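Local coordinates for protein 15-O-acetyltransferase (Fusarium sporotrichioides, PDB 3FOT) that acetylates the 15-oxygen of the trichothecene core, with 15-deacetylcalonectrin as bound substrate, in the pathway that leads to mycotoxins such as T-2 toxin, at residues Met268-Gly273 with Ser472-Ala477; Arg86-Glu91 with Leu201-Gly206; Glu109-Glu112 with Ser116-Asp119. One frame throughout, in Å; residues are numbered along the deposited sequence.

How the contacts relate
Followed from the N terminus, the chain first reaches the end of helix 71-88, where contact 2 will later close a loop of 109 intervening residues by meeting helix 191-205. Within that loop lies contact 3, a short local closure in which the segment after strand 105-109 folds back on helix 114-124. The two touch directly: NH2 of R86 lies 2.9 Å from O of E109 and also packs on P111. Contact 1 follows in series, bringing together, across 198 residues, the loops that run up to strands 277-283 and 477-483 of one mixed sheet. It stands on the opposite side of the chain's centre from contact 2, their centres about 37 Å apart.

Contact 1 (Met268-Gly273 with Ser472-Ala477); sequences MKFQPG and SLPYLA
F270 and P474 form the tight half of this contact, a good illustration of how a proline ring can serve as a CH-pi donor to an aromatic face. CB of P474 stands 3.4 Å from the centroid of the F270 ring and only 13° off its normal, close to the middle. CG of P474 is displaced toward the far end of the ring, 3.5 Å from CZ of F270, while the carbonyl O of P474 lies 3.7 Å from CD2 of F270. What allows this is the first torsion of F270: at chi1 69° the ring is tucked between its own backbone N and carbonyl carbon, with one face offered to the proline.

A second, smaller patch is made by M268 and L476, both buried. The methionine runs straight out until it bends at its last torsion (chi3 -71°), and SD touches CD1 of L476 at 3.6 Å, the two side chains crossing at about a right angle. No hydrogen bond passes between the segments, so apolar and CH-pi packing carries the direct contact.

The solvent side is different in character. K269, Q271 and P272 turn from the partner segment and are exposed; NZ of K269 instead pairs with E431, and the carbonyls of Q271 and G273 are both held by the side chain of N497.

Both segments lead toward one mixed sheet, the first lying before strand 277-283 and the second ending on the first residue of strand 477-483. L476 settles between strand 486-494, at I491 and Y493, and helix 500-516, whose Y506 also touches M268.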
loop_
_atom_site.group_PDB
_atom_site.type_symbol
_atom_site.label_atom_id
_atom_site.label_comp_id
_atom_site.label_asym_id
_atom_site.label_seq_id
_atom_site.Cartn_x
_atom_site.Cartn_y
_atom_site.Cartn_z
ATOM N N MET A 268 -19.355 8.761 10.182
ATOM C CA MET A 268 -18.827 10.114 10.124
ATOM C C MET A 268 -19.412 10.916 8.966
ATOM O O MET A 268 -19.399 10.481 7.821
ATOM C CB MET A 268 -17.320 10.086 9.996
ATOM C CG MET A 268 -16.713 11.454 9.924
ATOM S SD MET A 268 -14.929 11.346 10.001
ATOM C CE MET A 268 -14.700 10.861 11.741
ATOM N N LYS A 269 -19.910 12.105 9.273
ATOM C CA LYS A 269 -20.433 12.969 8.216
ATOM C C LYS A 269 -19.317 13.463 7.299
ATOM O O LYS A 269 -18.207 13.745 7.757
ATOM C CB LYS A 269 -21.178 14.152 8.828
ATOM C CG LYS A 269 -22.496 13.759 9.442
ATOM C CD LYS A 269 -23.217 14.949 10.061
ATOM C CE LYS A 269 -24.400 14.488 10.914
ATOM N NZ LYS A 269 -25.258 13.508 10.180
ATOM N N PHE A 270 -19.626 13.574 6.009
ATOM C CA PHE A 270 -18.714 14.157 5.032
ATOM C C PHE A 270 -19.485 15.045 4.071
ATOM O O PHE A 270 -20.712 14.955 3.970
ATOM C CB PHE A 270 -17.905 13.092 4.277
ATOM C CG PHE A 270 -18.719 12.249 3.338
ATOM C CD1 PHE A 270 -18.960 12.675 2.027
ATOM C CD2 PHE A 270 -19.203 11.007 3.748
ATOM C CE1 PHE A 270 -19.719 11.890 1.152
ATOM C CE2 PHE A 270 -19.960 10.214 2.893
ATOM C CZ PHE A 270 -20.222 10.652 1.591
ATOM N N GLN A 271 -18.764 15.910 3.378
ATOM C CA GLN A 271 -19.401 16.797 2.415
ATOM C C GLN A 271 -19.238 16.158 1.053
ATOM O O GLN A 271 -18.154 15.719 0.720
ATOM C CB GLN A 271 -18.782 18.199 2.475
ATOM C CG GLN A 271 -18.801 18.724 3.912
ATOM C CD GLN A 271 -18.411 20.158 4.045
ATOM O OE1 GLN A 271 -17.289 20.476 4.456
ATOM N NE2 GLN A 271 -19.336 21.049 3.718
ATOM N N PRO A 272 -20.330 16.073 0.266
ATOM C CA PRO A 272 -20.250 15.370 -1.005
ATOM C C PRO A 272 -19.368 16.075 -2.036
ATOM O O PRO A 272 -19.178 17.287 -1.969
ATOM C CB PRO A 272 -21.698 15.381 -1.506
ATOM C CG PRO A 272 -22.311 16.540 -0.852
ATOM C CD PRO A 272 -21.678 16.629 0.502
ATOM N N GLY A 273 -18.871 15.300 -2.990
ATOM C CA GLY A 273 -18.079 15.828 -4.088
ATOM C C GLY A 273 -16.803 15.044 -4.311
ATOM O O GLY A 273 -16.573 14.013 -3.671
ATOM N N SER A 472 -9.975 8.691 -3.445
ATOM C CA SER A 472 -11.031 9.349 -4.201
ATOM C C SER A 472 -12.426 9.090 -3.607
ATOM O O SER A 472 -13.420 9.593 -4.134
ATOM C CB SER A 472 -11.015 8.823 -5.638
ATOM O OG SER A 472 -11.369 7.428 -5.647
ATOM N N LEU A 473 -12.496 8.266 -2.566
ATOM C CA LEU A 473 -13.772 7.961 -1.903
ATOM C C LEU A 473 -13.871 8.786 -0.620
ATOM O O LEU A 473 -12.847 9.294 -0.131
ATOM C CB LEU A 473 -13.918 6.449 -1.650
ATOM C CG LEU A 473 -14.323 5.623 -2.893
ATOM C CD1 LEU A 473 -14.207 4.125 -2.652
ATOM C CD2 LEU A 473 -15.743 5.979 -3.414
ATOM N N PRO A 474 -15.094 8.978 -0.098
ATOM C CA PRO A 474 -15.289 9.932 0.979
ATOM C C PRO A 474 -15.100 9.391 2.401
ATOM O O PRO A 474 -15.667 9.944 3.324
ATOM C CB PRO A 474 -16.737 10.379 0.768
ATOM C CG PRO A 474 -17.403 9.138 0.274
ATOM C CD PRO A 474 -16.377 8.431 -0.584
ATOM N N TYR A 475 -14.320 8.324 2.584
ATOM C CA TYR A 475 -14.014 7.879 3.957
ATOM C C TYR A 475 -12.574 8.236 4.296
ATOM O O TYR A 475 -11.750 8.433 3.404
ATOM C CB TYR A 475 -14.256 6.374 4.175
ATOM C CG TYR A 475 -13.508 5.470 3.237
ATOM C CD1 TYR A 475 -12.243 4.967 3.565
ATOM C CD2 TYR A 475 -14.070 5.093 2.017
ATOM C CE1 TYR A 475 -11.573 4.111 2.707
ATOM C CE2 TYR A 475 -13.399 4.268 1.149
ATOM C CZ TYR A 475 -12.150 3.784 1.487
ATOM O OH TYR A 475 -11.500 2.942 0.614
ATOM N N LEU A 476 -12.290 8.332 5.586
ATOM C CA LEU A 476 -10.936 8.593 6.039
ATOM C C LEU A 476 -10.236 7.259 6.001
ATOM O O LEU A 476 -10.715 6.290 6.591
ATOM C CB LEU A 476 -10.940 9.151 7.466
ATOM C CG LEU A 476 -11.597 10.521 7.647
ATOM C CD1 LEU A 476 -11.497 10.930 9.088
ATOM C CD2 LEU A 476 -10.974 11.602 6.746
ATOM N N ALA A 477 -9.125 7.191 5.269
ATOM C CA ALA A 477 -8.380 5.943 5.186
ATOM C C ALA A 477 -7.143 6.113 6.041
ATOM O O ALA A 477 -6.270 6.921 5.704
ATOM C CB ALA A 477 -7.983 5.665 3.731
#

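Contact 2 (Arg86-Glu91 with Leu201-Gly206)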
loop_
_atom_site.group_PDB
_atom_site.type_symbol
_atom_site.label_atom_id
_atom_site.label_comp_id
_atom_site.label_asym_id
_atom_site.label_seq_id
_atom_site.Cartn_x
_atom_site.Cartn_y
_atom_site.Cartn_z
ATOM N N ARG A 86 13.884 -5.298 -13.012
ATOM C CA ARG A 86 12.908 -5.725 -14.016
ATOM C C ARG A 86 13.121 -7.200 -14.316
ATOM O O ARG A 86 12.161 -7.956 -14.452
ATOM C CB ARG A 86 13.025 -4.911 -15.314
ATOM C CG ARG A 86 12.010 -5.420 -16.382
ATOM C CD ARG A 86 11.929 -4.526 -17.574
ATOM N NE ARG A 86 11.007 -5.042 -18.585
ATOM C CZ ARG A 86 10.498 -4.326 -19.582
ATOM N NH1 ARG A 86 10.780 -3.029 -19.714
ATOM N NH2 ARG A 86 9.671 -4.916 -20.458
ATOM N N PHE A 87 14.390 -7.603 -14.403
ATOM C CA PHE A 87 14.723 -9.012 -14.575
ATOM C C PHE A 87 14.247 -9.887 -13.421
ATOM O O PHE A 87 13.636 -10.924 -13.645
ATOM C CB PHE A 87 16.217 -9.226 -14.829
ATOM C CG PHE A 87 16.518 -10.586 -15.359
ATOM C CD1 PHE A 87 16.431 -10.829 -16.729
ATOM C CD2 PHE A 87 16.809 -11.641 -14.490
ATOM C CE1 PHE A 87 16.673 -12.117 -17.238
ATOM C CE2 PHE A 87 17.043 -12.939 -14.998
ATOM C CZ PHE A 87 16.978 -13.149 -16.373
ATOM N N GLU A 88 14.484 -9.445 -12.185
ATOM C CA GLU A 88 14.037 -10.179 -11.009
ATOM C C GLU A 88 12.513 -10.198 -10.861
ATOM O O GLU A 88 11.926 -11.239 -10.503
ATOM C CB GLU A 88 14.621 -9.546 -9.753
ATOM C CG GLU A 88 16.146 -9.651 -9.626
ATOM C CD GLU A 88 16.621 -9.316 -8.214
ATOM O OE1 GLU A 88 15.780 -9.012 -7.335
ATOM O OE2 GLU A 88 17.841 -9.407 -7.960
ATOM N N HIS A 89 11.893 -9.042 -11.094
ATOM C CA HIS A 89 10.470 -8.814 -10.796
ATOM C C HIS A 89 9.825 -7.942 -11.875
ATOM O O HIS A 89 9.691 -6.731 -11.729
ATOM C CB HIS A 89 10.304 -8.242 -9.384
ATOM C CG HIS A 89 10.891 -9.138 -8.340
ATOM N ND1 HIS A 89 10.423 -10.417 -8.130
ATOM C CD2 HIS A 89 11.945 -8.979 -7.510
ATOM C CE1 HIS A 89 11.144 -10.998 -7.189
ATOM N NE2 HIS A 89 12.074 -10.146 -6.796
ATOM N N PRO A 90 9.451 -8.575 -12.990
ATOM C CA PRO A 90 8.942 -7.806 -14.141
ATOM C C PRO A 90 7.591 -7.112 -13.973
ATOM O O PRO A 90 7.147 -6.437 -14.912
ATOM C CB PRO A 90 8.887 -8.828 -15.292
ATOM C CG PRO A 90 9.367 -10.149 -14.712
ATOM C CD PRO A 90 9.564 -10.025 -13.238
ATOM N N GLU A 91 6.963 -7.224 -12.803
ATOM C CA GLU A 91 5.778 -6.450 -12.514
ATOM C C GLU A 91 6.016 -4.957 -12.743
ATOM O O GLU A 91 5.096 -4.242 -13.089
ATOM C CB GLU A 91 5.364 -6.651 -11.058
ATOM C CG GLU A 91 4.639 -7.976 -10.820
ATOM C CD GLU A 91 5.539 -9.179 -10.697
ATOM O OE1 GLU A 91 6.792 -9.056 -10.627
ATOM O OE2 GLU A 91 4.960 -10.271 -10.636
ATOM N N LEU A 201 15.392 -2.376 -5.183
ATOM C CA LEU A 201 16.137 -1.280 -5.813
ATOM C C LEU A 201 17.255 -0.768 -4.913
ATOM O O LEU A 201 18.359 -0.497 -5.390
ATOM C CB LEU A 201 15.194 -0.117 -6.179
ATOM C CG LEU A 201 14.218 -0.408 -7.330
ATOM C CD1 LEU A 201 13.245 0.772 -7.469
ATOM C CD2 LEU A 201 14.999 -0.648 -8.659
ATOM N N PHE A 202 16.981 -0.626 -3.618
ATOM C CA PHE A 202 18.017 -0.143 -2.678
ATOM C C PHE A 202 19.167 -1.140 -2.537
ATOM O O PHE A 202 20.335 -0.729 -2.397
ATOM C CB PHE A 202 17.423 0.225 -1.301
ATOM C CG PHE A 202 16.598 1.490 -1.299
ATOM C CD1 PHE A 202 16.466 2.297 -2.450
ATOM C CD2 PHE A 202 15.975 1.909 -0.120
ATOM C CE1 PHE A 202 15.709 3.494 -2.419
ATOM C CE2 PHE A 202 15.210 3.099 -0.095
ATOM C CZ PHE A 202 15.096 3.888 -1.237
ATOM N N ARG A 203 18.858 -2.431 -2.605
ATOM C CA ARG A 203 19.909 -3.453 -2.666
ATOM C C ARG A 203 20.696 -3.359 -3.986
ATOM O O ARG A 203 21.917 -3.220 -3.989
ATOM C CB ARG A 203 19.293 -4.840 -2.526
ATOM C CG ARG A 203 20.211 -5.966 -3.025
ATOM C CD ARG A 203 19.532 -7.304 -2.753
ATOM N NE ARG A 203 18.159 -7.460 -3.276
ATOM C CZ ARG A 203 17.841 -7.954 -4.474
ATOM N NH1 ARG A 203 16.561 -8.086 -4.812
ATOM N NH2 ARG A 203 18.794 -8.346 -5.338
ATOM N N LEU A 204 19.978 -3.404 -5.093
ATOM C CA LEU A 204 20.574 -3.485 -6.442
ATOM C C LEU A 204 21.402 -2.267 -6.794
ATOM O O LEU A 204 22.465 -2.389 -7.419
ATOM C CB LEU A 204 19.495 -3.747 -7.490
ATOM C CG LEU A 204 18.846 -5.136 -7.399
ATOM C CD1 LEU A 204 17.531 -5.159 -8.154
ATOM C CD2 LEU A 204 19.832 -6.235 -7.917
ATOM N N VAL A 205 20.972 -1.085 -6.358
ATOM C CA VAL A 205 21.716 0.129 -6.738
ATOM C C VAL A 205 23.137 0.115 -6.119
ATOM O O VAL A 205 24.064 0.746 -6.655
ATOM C CB VAL A 205 20.905 1.406 -6.409
ATOM C CG1 VAL A 205 20.965 1.665 -4.901
ATOM C CG2 VAL A 205 21.419 2.606 -7.230
ATOM N N GLY A 206 23.303 -0.636 -5.022
ATOM C CA GLY A 206 24.601 -0.752 -4.327
ATOM C C GLY A 206 25.710 -1.328 -5.196
ATOM O O GLY A 206 26.903 -1.132 -4.910
#
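E88 and R203 meet through charge, in the textbook bidentate, end-on geometry. NH1 of R203 bonds OE1 of E88 at 2.8 Å and NH2 of R203 bonds OE2 of E88 at 3.0 Å, both nearly straight. Each oxygen uses its syn lone pair and lies practically in the guanidinium plane, the two flat groups being tilted by just 10°. Two parallel bonds of this kind fix the rotation of both groups. An extended glutamate reaches across from one side, while the arginine bends at chi3 (54°) to present its end. NH1 carries a further salt bridge, to D200 one turn earlier, which probably helps to aim the guanidinium.

The van der Waals share is slight: the methyl CD2 of L204 lies 3.7 Å from OE2 of E88, flanking the carboxylate.

E88 is the last helical residue before H89, so its negative charge sits at a helix C-terminal end, and R203 probably offsets it. The exposed bridge thus clasps helices 71-88 and 191-205 at the surface. Alongside it, L201 and L204 pack on A85, and V205 on M77 and A81, while F202 and V205 reach I450 of strand 449-452.

Contact 3 (Glu109-Glu112 with Ser116-Asp119); sequences ESPE and SARD
Two first torsions set up the polar side of this contact between E112 and S116. In E112, chi1 of 51° places CG between the backbone N and the carbonyl carbon, turning that methylene toward the helix. In S116, OG stands opposite its own backbone N (chi1 -175°), which brings it to a bridging water, while CG of E112 comes up beside it. The outcome is that CG of E112 meets OG of S116 at 3.5 Å and, nearly as closely, CB of S116 at 3.6 Å. It is the aliphatic part of the glutamate that does the touching; beyond CG the chain runs on extended and takes the carboxylate past the serine without bonding to it.

The water joins the same two residues by another route. It accepts a rather long hydrogen bond of 3.3 Å from the backbone N of E112 and shares a shorter one of 2.7 Å with OG of S116. The serine oxygen is thus approached by a methylene and a water, and the water links the loop's main chain to the first turn of the helix.

The second patch is apolar. CB of A117 lies 3.6 Å from both CB and CG of P111, so that the methyl group straddles one bond of the proline ring. P111 also packs against R86 of helix 71-88 and E225, with a glycerol about 4 Å away, while A117 is covered by L83 and W222.

Helix 114-124 starts just after E112, and OG of S113 accepts a hydrogen bond from the backbone N of S116. The seam is therefore divided in its chemistry: P111 and A117 meet by dispersion alone, whereas E112 and S116 are joined through a water, one of whose bonds is long.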
loop_
_atom_site.group_PDB
_atom_site.type_symbol
_atom_site.label_atom_id
_atom_site.label_comp_id
_atom_site.label_asym_id
_atom_site.label_seq_id
_atom_site.Cartn_x
_atom_site.Cartn_y
_atom_site.Cartn_z
ATOM N N GLU A 109 5.499 -7.667 -21.680
ATOM C CA GLU A 109 6.282 -7.996 -22.879
ATOM C C GLU A 109 7.773 -7.768 -22.605
ATOM O O GLU A 109 8.172 -6.711 -22.111
ATOM C CB GLU A 109 5.803 -7.175 -24.080
ATOM C CG GLU A 109 6.588 -7.416 -25.378
ATOM C CD GLU A 109 6.144 -6.513 -26.521
ATOM O OE1 GLU A 109 5.570 -5.423 -26.282
ATOM O OE2 GLU A 109 6.379 -6.904 -27.680
ATOM N N SER A 110 8.586 -8.776 -22.898
ATOM C CA SER A 110 10.050 -8.601 -22.809
ATOM C C SER A 110 10.522 -7.483 -23.727
ATOM O O SER A 110 9.953 -7.293 -24.804
ATOM C CB SER A 110 10.762 -9.872 -23.223
ATOM O OG SER A 110 10.731 -10.810 -22.213
ATOM N N PRO A 111 11.569 -6.740 -23.318
ATOM C CA PRO A 111 12.132 -5.727 -24.219
ATOM C C PRO A 111 12.578 -6.361 -25.541
ATOM O O PRO A 111 13.139 -7.458 -25.548
ATOM C CB PRO A 111 13.348 -5.192 -23.442
ATOM C CG PRO A 111 12.974 -5.435 -21.982
ATOM C CD PRO A 111 12.249 -6.750 -22.002
ATOM N N GLU A 112 12.279 -5.673 -26.635
ATOM C CA GLU A 112 12.639 -6.128 -27.982
ATOM C C GLU A 112 14.147 -6.151 -28.207
ATOM O O GLU A 112 14.638 -6.830 -29.112
ATOM C CB GLU A 112 11.963 -5.248 -29.037
ATOM C CG GLU A 112 12.157 -3.750 -28.840
ATOM C CD GLU A 112 12.150 -2.971 -30.145
ATOM O OE1 GLU A 112 11.058 -2.762 -30.714
ATOM O OE2 GLU A 112 13.244 -2.550 -30.590
ATOM N N SER A 116 16.142 -0.961 -26.132
ATOM C CA SER A 116 14.743 -0.657 -25.812
ATOM C C SER A 116 14.538 -0.702 -24.291
ATOM O O SER A 116 13.878 0.158 -23.709
ATOM C CB SER A 116 13.855 -1.729 -26.447
ATOM O OG SER A 116 12.492 -1.415 -26.274
ATOM N N ALA A 117 15.119 -1.723 -23.674
ATOM C CA ALA A 117 15.089 -1.887 -22.218
ATOM C C ALA A 117 15.734 -0.692 -21.521
ATOM O O ALA A 117 15.212 -0.161 -20.543
ATOM C CB ALA A 117 15.815 -3.161 -21.814
ATOM N N ARG A 118 16.893 -0.275 -22.028
ATOM C CA ARG A 118 17.574 0.866 -21.454
ATOM C C ARG A 118 16.757 2.143 -21.630
ATOM O O ARG A 118 16.683 2.960 -20.712
ATOM C CB ARG A 118 18.983 0.981 -22.057
ATOM C CG ARG A 118 19.916 -0.112 -21.577
ATOM C CD ARG A 118 21.377 0.116 -22.019
ATOM N NE ARG A 118 21.569 -0.094 -23.452
ATOM C CZ ARG A 118 22.018 -1.220 -24.007
ATOM N NH1 ARG A 118 22.161 -1.290 -25.327
ATOM N NH2 ARG A 118 22.341 -2.269 -23.255
ATOM N N ASP A 119 16.122 2.311 -22.797
ATOM C CA ASP A 119 15.226 3.444 -23.035
ATOM C C ASP A 119 14.090 3.444 -22.023
ATOM O O ASP A 119 13.733 4.487 -21.488
ATOM C CB ASP A 119 14.606 3.390 -24.435
ATOM C CG ASP A 119 15.615 3.635 -25.538
ATOM O OD1 ASP A 119 16.733 4.088 -25.239
ATOM O OD2 ASP A 119 15.249 3.376 -26.702
HETATM O O HOH W 1 10.344 -3.081 -26.230
#